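Local atomic coordinates of 3-dehydroquinate dehydratase (Clostridium difficile, PDB entry 4H3D), a protein that catalyses the cis-dehydration of 3-dehydroquinate to 3-dehydroshikimate, the third step of the chorismate pathway, through an imine intermediate. Residues R164-E167 against L172-I175; E130-A135 against V142-H147; E190-M195 against R202-M207. All blocks are in the same frame, centred on the assembly; numbering follows the deposited sequence.

Contact 1 (R164-E167 against L172-I175). With SHL (5-hydroxy-6-methyl-4-oxo-4H-pyran-2-carboxylic acid), chain I.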
# COMPACT_ATOMS: atom_id res chain seq x y z
N ARG B 164 -21.18 7.37 15.24
CA ARG B 164 -22.64 7.34 15.15
C ARG B 164 -23.12 5.93 14.74
O ARG B 164 -24.14 5.40 15.26
CB ARG B 164 -23.17 8.41 14.20
CG ARG B 164 -24.70 8.50 14.12
CD ARG B 164 -25.34 8.75 15.49
NE ARG B 164 -26.79 8.64 15.44
CZ ARG B 164 -27.57 8.37 16.48
NH1 ARG B 164 -28.88 8.28 16.32
NH2 ARG B 164 -27.04 8.15 17.69
N MET B 165 -22.37 5.30 13.83
CA MET B 165 -22.68 3.95 13.37
C MET B 165 -22.58 2.96 14.53
O MET B 165 -23.40 2.05 14.64
CB MET B 165 -21.76 3.55 12.23
CG MET B 165 -22.02 4.33 10.94
SD MET B 165 -20.65 4.08 9.84
CE MET B 165 -21.18 4.92 8.37
N GLN B 166 -21.59 3.14 15.39
CA GLN B 166 -21.51 2.29 16.60
C GLN B 166 -22.73 2.52 17.49
O GLN B 166 -23.33 1.55 17.99
CB GLN B 166 -20.24 2.56 17.40
CG GLN B 166 -18.99 2.05 16.77
CD GLN B 166 -17.79 2.11 17.72
OE1 GLN B 166 -16.89 1.29 17.64
NE2 GLN B 166 -17.80 3.08 18.63
N GLU B 167 -23.09 3.79 17.69
CA GLU B 167 -24.23 4.13 18.54
C GLU B 167 -25.53 3.53 18.00
O GLU B 167 -26.42 3.17 18.78
CB GLU B 167 -24.37 5.65 18.69
CG GLU B 167 -23.22 6.31 19.45
CD GLU B 167 -23.25 7.84 19.38
OE1 GLU B 167 -24.23 8.41 18.82
OE2 GLU B 167 -22.29 8.48 19.87
N LEU B 172 -20.40 -3.50 12.20
CA LEU B 172 -19.28 -3.09 11.36
C LEU B 172 -19.54 -1.76 10.65
O LEU B 172 -20.13 -1.74 9.55
CB LEU B 172 -18.99 -4.17 10.29
CG LEU B 172 -18.54 -5.55 10.76
CD1 LEU B 172 -18.57 -6.56 9.59
CD2 LEU B 172 -17.16 -5.51 11.42
N PRO B 173 -19.15 -0.64 11.27
CA PRO B 173 -19.24 0.65 10.61
C PRO B 173 -18.41 0.66 9.34
O PRO B 173 -17.29 0.14 9.33
CB PRO B 173 -18.63 1.60 11.62
CG PRO B 173 -18.80 0.97 12.92
CD PRO B 173 -18.72 -0.52 12.67
N LYS B 174 -18.94 1.26 8.27
CA LYS B 174 -18.23 1.31 7.01
C LYS B 174 -18.33 2.69 6.40
O LYS B 174 -19.42 3.26 6.32
CB LYS B 174 -18.83 0.32 6.01
CG LYS B 174 -18.21 0.42 4.58
CD LYS B 174 -18.87 -0.52 3.63
CE LYS B 174 -18.25 -0.40 2.24
NZ LYS B 174 -18.92 -1.28 1.23
N ILE B 175 -17.19 3.21 5.95
CA ILE B 175 -17.18 4.49 5.27
C ILE B 175 -16.28 4.46 4.07
O ILE B 175 -15.18 3.90 4.10
CB ILE B 175 -16.87 5.71 6.21
CG1 ILE B 175 -17.30 7.01 5.52
CG2 ILE B 175 -15.40 5.76 6.62
CD1 ILE B 175 -17.31 8.22 6.43
OAD SHL I . -14.80 -1.48 -3.36
CAH SHL I . -15.38 -0.39 -3.58
OAA SHL I . -15.01 0.38 -4.50
CAK SHL I . -16.51 -0.03 -2.74
OAG SHL I . -16.89 -0.94 -1.69
CAF SHL I . -18.10 -0.71 -1.00
CAL SHL I . -18.52 -1.64 -0.11
CAJ SHL I . -18.81 0.38 -1.34
OAC SHL I . -19.97 0.62 -0.72
CAI SHL I . -18.37 1.26 -2.29
CAE SHL I . -17.24 1.06 -2.98
OAB SHL I . -19.08 2.34 -2.57

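Contact 2 (E130-A135 against V142-H147). With SHL (5-hydroxy-6-methyl-4-oxo-4H-pyran-2-carboxylic acid), chain I.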
# COMPACT_ATOMS: atom_id res chain seq x y z
N GLU B 130 -35.26 -0.06 12.88
CA GLU B 130 -36.11 -1.19 12.53
C GLU B 130 -35.32 -2.34 11.91
O GLU B 130 -35.46 -3.50 12.34
CB GLU B 130 -37.27 -0.77 11.61
CG GLU B 130 -38.26 -1.92 11.36
CD GLU B 130 -39.47 -1.53 10.52
OE1 GLU B 130 -39.65 -0.34 10.19
OE2 GLU B 130 -40.26 -2.44 10.21
N VAL B 131 -34.49 -2.03 10.92
CA VAL B 131 -33.73 -3.06 10.23
C VAL B 131 -32.63 -3.67 11.11
O VAL B 131 -32.42 -4.88 11.08
CB VAL B 131 -33.13 -2.55 8.91
CG1 VAL B 131 -32.40 -3.67 8.20
CG2 VAL B 131 -34.25 -1.98 8.02
N VAL B 132 -31.93 -2.84 11.88
CA VAL B 132 -30.87 -3.37 12.74
C VAL B 132 -31.42 -4.29 13.84
O VAL B 132 -30.91 -5.38 14.05
CB VAL B 132 -30.02 -2.26 13.39
CG1 VAL B 132 -29.11 -2.84 14.47
CG2 VAL B 132 -29.22 -1.56 12.35
N ASN B 133 -32.48 -3.85 14.51
CA ASN B 133 -33.06 -4.65 15.58
C ASN B 133 -33.56 -5.99 15.06
O ASN B 133 -33.36 -7.02 15.69
CB ASN B 133 -34.19 -3.89 16.30
CG ASN B 133 -33.67 -2.80 17.21
OD1 ASN B 133 -32.55 -2.88 17.74
ND2 ASN B 133 -34.50 -1.76 17.43
N PHE B 134 -34.17 -5.99 13.88
CA PHE B 134 -34.68 -7.22 13.31
C PHE B 134 -33.55 -8.15 12.88
O PHE B 134 -33.61 -9.36 13.14
CB PHE B 134 -35.63 -6.96 12.15
CG PHE B 134 -36.32 -8.19 11.71
CD1 PHE B 134 -37.40 -8.68 12.44
CD2 PHE B 134 -35.87 -8.90 10.61
CE1 PHE B 134 -38.03 -9.83 12.05
CE2 PHE B 134 -36.50 -10.07 10.23
CZ PHE B 134 -37.58 -10.54 10.94
N ALA B 135 -32.54 -7.60 12.22
CA ALA B 135 -31.38 -8.38 11.83
C ALA B 135 -30.77 -9.05 13.06
O ALA B 135 -30.46 -10.24 13.03
CB ALA B 135 -30.32 -7.49 11.12
N VAL B 142 -24.65 -6.59 11.02
CA VAL B 142 -25.01 -5.42 10.26
C VAL B 142 -23.84 -4.48 10.01
O VAL B 142 -23.09 -4.14 10.92
CB VAL B 142 -26.13 -4.62 10.96
CG1 VAL B 142 -26.50 -3.35 10.14
CG2 VAL B 142 -27.37 -5.51 11.12
N ILE B 143 -23.69 -4.13 8.75
CA ILE B 143 -22.78 -3.10 8.32
C ILE B 143 -23.67 -1.87 8.15
O ILE B 143 -24.71 -1.96 7.50
CB ILE B 143 -22.14 -3.43 6.93
CG1 ILE B 143 -21.10 -4.54 7.04
CG2 ILE B 143 -21.49 -2.19 6.33
CD1 ILE B 143 -20.53 -4.97 5.70
N ILE B 144 -23.32 -0.75 8.78
CA ILE B 144 -24.02 0.51 8.51
C ILE B 144 -23.01 1.28 7.67
O ILE B 144 -21.88 1.47 8.08
CB ILE B 144 -24.43 1.27 9.76
CG1 ILE B 144 -25.40 0.43 10.59
CG2 ILE B 144 -25.04 2.63 9.38
CD1 ILE B 144 -25.95 1.11 11.88
N SER B 145 -23.40 1.69 6.48
CA SER B 145 -22.47 2.33 5.58
C SER B 145 -22.81 3.77 5.23
O SER B 145 -23.96 4.20 5.33
CB SER B 145 -22.37 1.52 4.28
OG SER B 145 -23.60 1.54 3.56
N ASN B 146 -21.79 4.50 4.81
CA ASN B 146 -21.92 5.88 4.34
C ASN B 146 -20.88 6.12 3.25
O ASN B 146 -19.74 5.63 3.34
CB ASN B 146 -21.75 6.86 5.49
CG ASN B 146 -21.89 8.32 5.06
OD1 ASN B 146 -20.96 9.10 5.23
ND2 ASN B 146 -23.03 8.67 4.48
N HIS B 147 -21.27 6.87 2.23
CA HIS B 147 -20.40 7.18 1.10
C HIS B 147 -20.38 8.66 0.75
O HIS B 147 -21.38 9.36 0.92
CB HIS B 147 -20.89 6.44 -0.13
CG HIS B 147 -21.05 4.98 0.08
ND1 HIS B 147 -22.13 4.44 0.73
CD2 HIS B 147 -20.28 3.93 -0.30
CE1 HIS B 147 -22.01 3.12 0.77
NE2 HIS B 147 -20.89 2.79 0.14
OAD SHL I . -14.80 -1.48 -3.36
CAH SHL I . -15.38 -0.39 -3.58
OAA SHL I . -15.01 0.38 -4.50
CAK SHL I . -16.51 -0.03 -2.74
OAG SHL I . -16.89 -0.94 -1.69
CAF SHL I . -18.10 -0.71 -1.00
CAL SHL I . -18.52 -1.64 -0.11
CAJ SHL I . -18.81 0.38 -1.34
OAC SHL I . -19.97 0.62 -0.72
CAI SHL I . -18.37 1.26 -2.29
CAE SHL I . -17.24 1.06 -2.98
OAB SHL I . -19.08 2.34 -2.57

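Contact 3 (E190-M195 against R202-M207). With SHL (5-hydroxy-6-methyl-4-oxo-4H-pyran-2-carboxylic acid), chain I.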
# COMPACT_ATOMS: atom_id res chain seq x y z
N GLU B 190 -5.57 8.27 8.40
CA GLU B 190 -5.39 8.86 9.74
C GLU B 190 -6.66 8.71 10.60
O GLU B 190 -6.59 8.36 11.80
CB GLU B 190 -5.03 10.35 9.62
CG GLU B 190 -4.73 11.01 10.99
CD GLU B 190 -4.59 12.53 10.91
OE1 GLU B 190 -4.12 13.13 11.90
OE2 GLU B 190 -4.98 13.12 9.87
N ALA B 191 -7.81 9.00 10.00
CA ALA B 191 -9.11 8.86 10.65
C ALA B 191 -9.35 7.41 11.02
O ALA B 191 -9.80 7.11 12.13
CB ALA B 191 -10.22 9.37 9.73
N THR B 192 -9.04 6.50 10.10
CA THR B 192 -9.19 5.07 10.33
C THR B 192 -8.42 4.63 11.58
O THR B 192 -8.97 3.96 12.46
CB THR B 192 -8.68 4.24 9.12
OG1 THR B 192 -9.44 4.58 7.94
CG2 THR B 192 -8.77 2.75 9.39
N ASN B 193 -7.16 5.03 11.67
CA ASN B 193 -6.34 4.59 12.78
C ASN B 193 -6.72 5.24 14.10
O ASN B 193 -6.65 4.60 15.16
CB ASN B 193 -4.86 4.77 12.48
CG ASN B 193 -3.98 4.00 13.44
OD1 ASN B 193 -3.27 4.58 14.22
ND2 ASN B 193 -4.08 2.67 13.43
N GLU B 194 -7.12 6.50 14.05
CA GLU B 194 -7.59 7.19 15.26
C GLU B 194 -8.83 6.49 15.82
O GLU B 194 -8.93 6.25 17.02
CB GLU B 194 -7.87 8.66 14.97
CG GLU B 194 -8.36 9.44 16.18
CD GLU B 194 -8.32 10.95 15.95
OE1 GLU B 194 -7.29 11.46 15.43
OE2 GLU B 194 -9.31 11.63 16.31
N MET B 195 -9.75 6.13 14.93
CA MET B 195 -10.95 5.41 15.32
C MET B 195 -10.55 4.06 15.90
O MET B 195 -10.95 3.69 17.01
CB MET B 195 -11.86 5.21 14.11
CG MET B 195 -13.20 4.59 14.42
SD MET B 195 -14.26 5.72 15.34
CE MET B 195 -15.58 4.59 15.80
N ARG B 202 -15.32 -2.09 18.20
CA ARG B 202 -15.65 -3.16 17.25
C ARG B 202 -14.86 -2.91 15.95
O ARG B 202 -14.26 -1.84 15.79
CB ARG B 202 -17.15 -3.16 16.97
CG ARG B 202 -17.63 -1.94 16.20
CD ARG B 202 -19.10 -1.70 16.47
NE ARG B 202 -19.34 -1.24 17.84
CZ ARG B 202 -20.54 -1.13 18.41
NH1 ARG B 202 -20.65 -0.69 19.66
NH2 ARG B 202 -21.63 -1.46 17.74
N PRO B 203 -14.86 -3.88 15.03
CA PRO B 203 -14.09 -3.66 13.81
C PRO B 203 -14.78 -2.65 12.91
O PRO B 203 -16.01 -2.52 12.96
CB PRO B 203 -14.04 -5.05 13.15
CG PRO B 203 -14.61 -6.01 14.20
CD PRO B 203 -15.53 -5.19 15.01
N ILE B 204 -13.98 -1.93 12.13
CA ILE B 204 -14.46 -0.93 11.21
C ILE B 204 -13.92 -1.23 9.82
O ILE B 204 -12.92 -1.96 9.66
CB ILE B 204 -14.06 0.50 11.63
CG1 ILE B 204 -12.53 0.68 11.56
CG2 ILE B 204 -14.58 0.80 13.07
CD1 ILE B 204 -12.05 2.07 11.90
N ILE B 205 -14.62 -0.67 8.83
CA ILE B 205 -14.31 -0.82 7.42
C ILE B 205 -14.19 0.56 6.81
O ILE B 205 -15.13 1.35 6.89
CB ILE B 205 -15.46 -1.55 6.69
CG1 ILE B 205 -15.77 -2.90 7.34
CG2 ILE B 205 -15.15 -1.70 5.19
CD1 ILE B 205 -17.18 -3.47 6.92
N THR B 206 -13.06 0.86 6.18
CA THR B 206 -12.88 2.16 5.54
C THR B 206 -12.14 2.03 4.25
O THR B 206 -11.33 1.09 4.07
CB THR B 206 -12.04 3.14 6.40
OG1 THR B 206 -10.67 2.69 6.45
CG2 THR B 206 -12.62 3.25 7.83
N MET B 207 -12.41 2.95 3.33
CA MET B 207 -11.69 3.01 2.07
C MET B 207 -11.73 4.39 1.45
O MET B 207 -12.64 5.19 1.70
CB MET B 207 -12.24 2.01 1.05
CG MET B 207 -13.55 2.40 0.44
SD MET B 207 -14.15 1.16 -0.73
CE MET B 207 -14.33 -0.26 0.36
OAD SHL I . -14.80 -1.48 -3.36
CAH SHL I . -15.38 -0.39 -3.58
OAA SHL I . -15.01 0.38 -4.50
CAK SHL I . -16.51 -0.03 -2.74
OAG SHL I . -16.89 -0.94 -1.69
CAF SHL I . -18.10 -0.71 -1.00
CAL SHL I . -18.52 -1.64 -0.11
CAJ SHL I . -18.81 0.38 -1.34
OAC SHL I . -19.97 0.62 -0.72
CAI SHL I . -18.37 1.26 -2.29
CAE SHL I . -17.24 1.06 -2.98
OAB SHL I . -19.08 2.34 -2.57

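Contact 1 (R164-E167 against L172-I175)
Met-165 and Pro-173 pass each other in opposite directions where helix 155-167 lies over strand 172-177. The thioether of Met-165 runs along one side of the proline ring, with SD 3.7 Å from CB of Pro-173. CG of Met-165 stands anti to its own carbonyl carbon (chi1 -69°). The chain is extended beyond that point, which carries the methyl one residue further along the strand. There CE of Met-165 comes to 3.2 Å from the backbone O of Lys-174. Beside it, Gln-166 lies slantwise to the proline, with its CG 4.0 Å from CG of Pro-173. The amide of Gln-166 turns elsewhere, and its OE1 accepts a hydrogen bond from the backbone N of Asp-201.

The side chain of Lys-174 leaves the strand pointing away from the helix. Its CG is anti to the backbone N (chi1 174°), and it is extended to NZ. NZ of Lys-174 thus reaches the pocket and is bonded covalently to CAL of the comenic acid derivative, at 1.4 Å. The side chain of Phe-229 makes a cation-pi contact with the lysine.

The contact with the helix is made mainly by Met-165 and the ring of Pro-173, while the lysine leaves on the far side with the amine that forms the Schiff base with substrate.

Contact 2 (E130-A135 against V142-H147)
Val-132 and Ala-135, one turn apart on helix 125-137, meet Val-142 on strand 141-148. The two elements run nearly antiparallel, with an angle of 163° between the segment axes, as expected for a helix that leads back to the next parallel strand of a TIM barrel.

Apolar contacts carry the whole interface. Val-142 points toward the helix and uses both its methyls. CG2 of Val-142 lies 3.6 Å from CB of Ala-135. CG1 of Val-142 lies 3.9 Å from CG2 of Val-132. CG1 of Val-142 is anti to the backbone N (chi1 179°), which spreads the two methyls over the two helix residues. Ile-144 joins with the end of its side chain, since its CD1 approaches CG2 of Val-132 at 4.2 Å. CG2 of Val-132 therefore touches two strand residues.

The polar side chains come later in the strand. His-147, the proton donor and acceptor of the active site, forms a hydrogen bond with the comenic acid derivative. NE2 of His-147 lies 2.5 Å from OAC of the ligand, which comes to the ring edge near the ring plane. ND1 of His-147 is hydrogen-bonded to Glu-90 OE1, so both ring nitrogens have partners, which should hold the rotation of the imidazole. Ser-145 OG is held by Asp-118, and Asn-146 OD1 by Arg-161.

The strand thus divides its chemistry along its length: methyl groups seat its start against the helix, and its far end delivers the catalytic imidazole to the ligand.

Contact 3 (E190-M195 against R202-M207)
Ile-204 and Thr-206 face helix 182-199 in a beta-alpha-beta unit of the TIM barrel. The helix follows strand 172-177 and leads into strand 205-208, the neighbour of strand 172-177 in the parallel sheet.

Ile-204 can be followed outward. The bond to its CB points toward the helix. CG1 sits between the backbone N and the carbonyl carbon (chi1 66°), and the chain then extends (chi2 178°), which sends CD1 to the helix between Thr-192 and Met-195. This terminal methyl does the touching. CD1 of Ile-204 lies 3.7 Å from CG of Met-195 and almost as near its CB. CD1 of Ile-204 is also 3.7 Å from the backbone O of Thr-192. Met-195 crosses the isoleucine at a slant and bends at its second torsion. Its side chain also packs on Leu-162 of helix 155-167.

Ile-205 and Met-207 point away from the helix. Ile-205 packs on Lys-174, the residue that forms the Schiff base, and Met-207 lines the ligand pocket. At the dimer interface, Glu-190 forms a salt bridge with Lys-183 of the second subunit.

Two residues further along the chain from Ile-204, Thr-206 also points toward the helix and meets Thr-192 tip to tip. All four touching residues are buried. OG1 of Thr-192 is hydrogen-bonded to the backbone O of Leu-188, one turn earlier in its helix. The two hydroxyl oxygens, OG1 of Thr-192 and OG1 of Thr-206, are 2.7 Å apart.

From the N terminus, contact 2 comes first and closes the short turn from helix 125-137 into strand 141-148. Contact 1 then closes the next such turn, from helix 155-167 into strand 172-177. Contact 3 does the same for helix 182-199 and strand 205-208. The three follow in series; none encloses or crosses another. Each ties an outer helix to the barrel strand after it, and the three strands are consecutive neighbours in the parallel sheet. The strand of contact 1 lies in the middle. It is joined by backbone hydrogen bonds to Ile-144 on one side and to Ile-205 on the other. All three strands reach the same ligand.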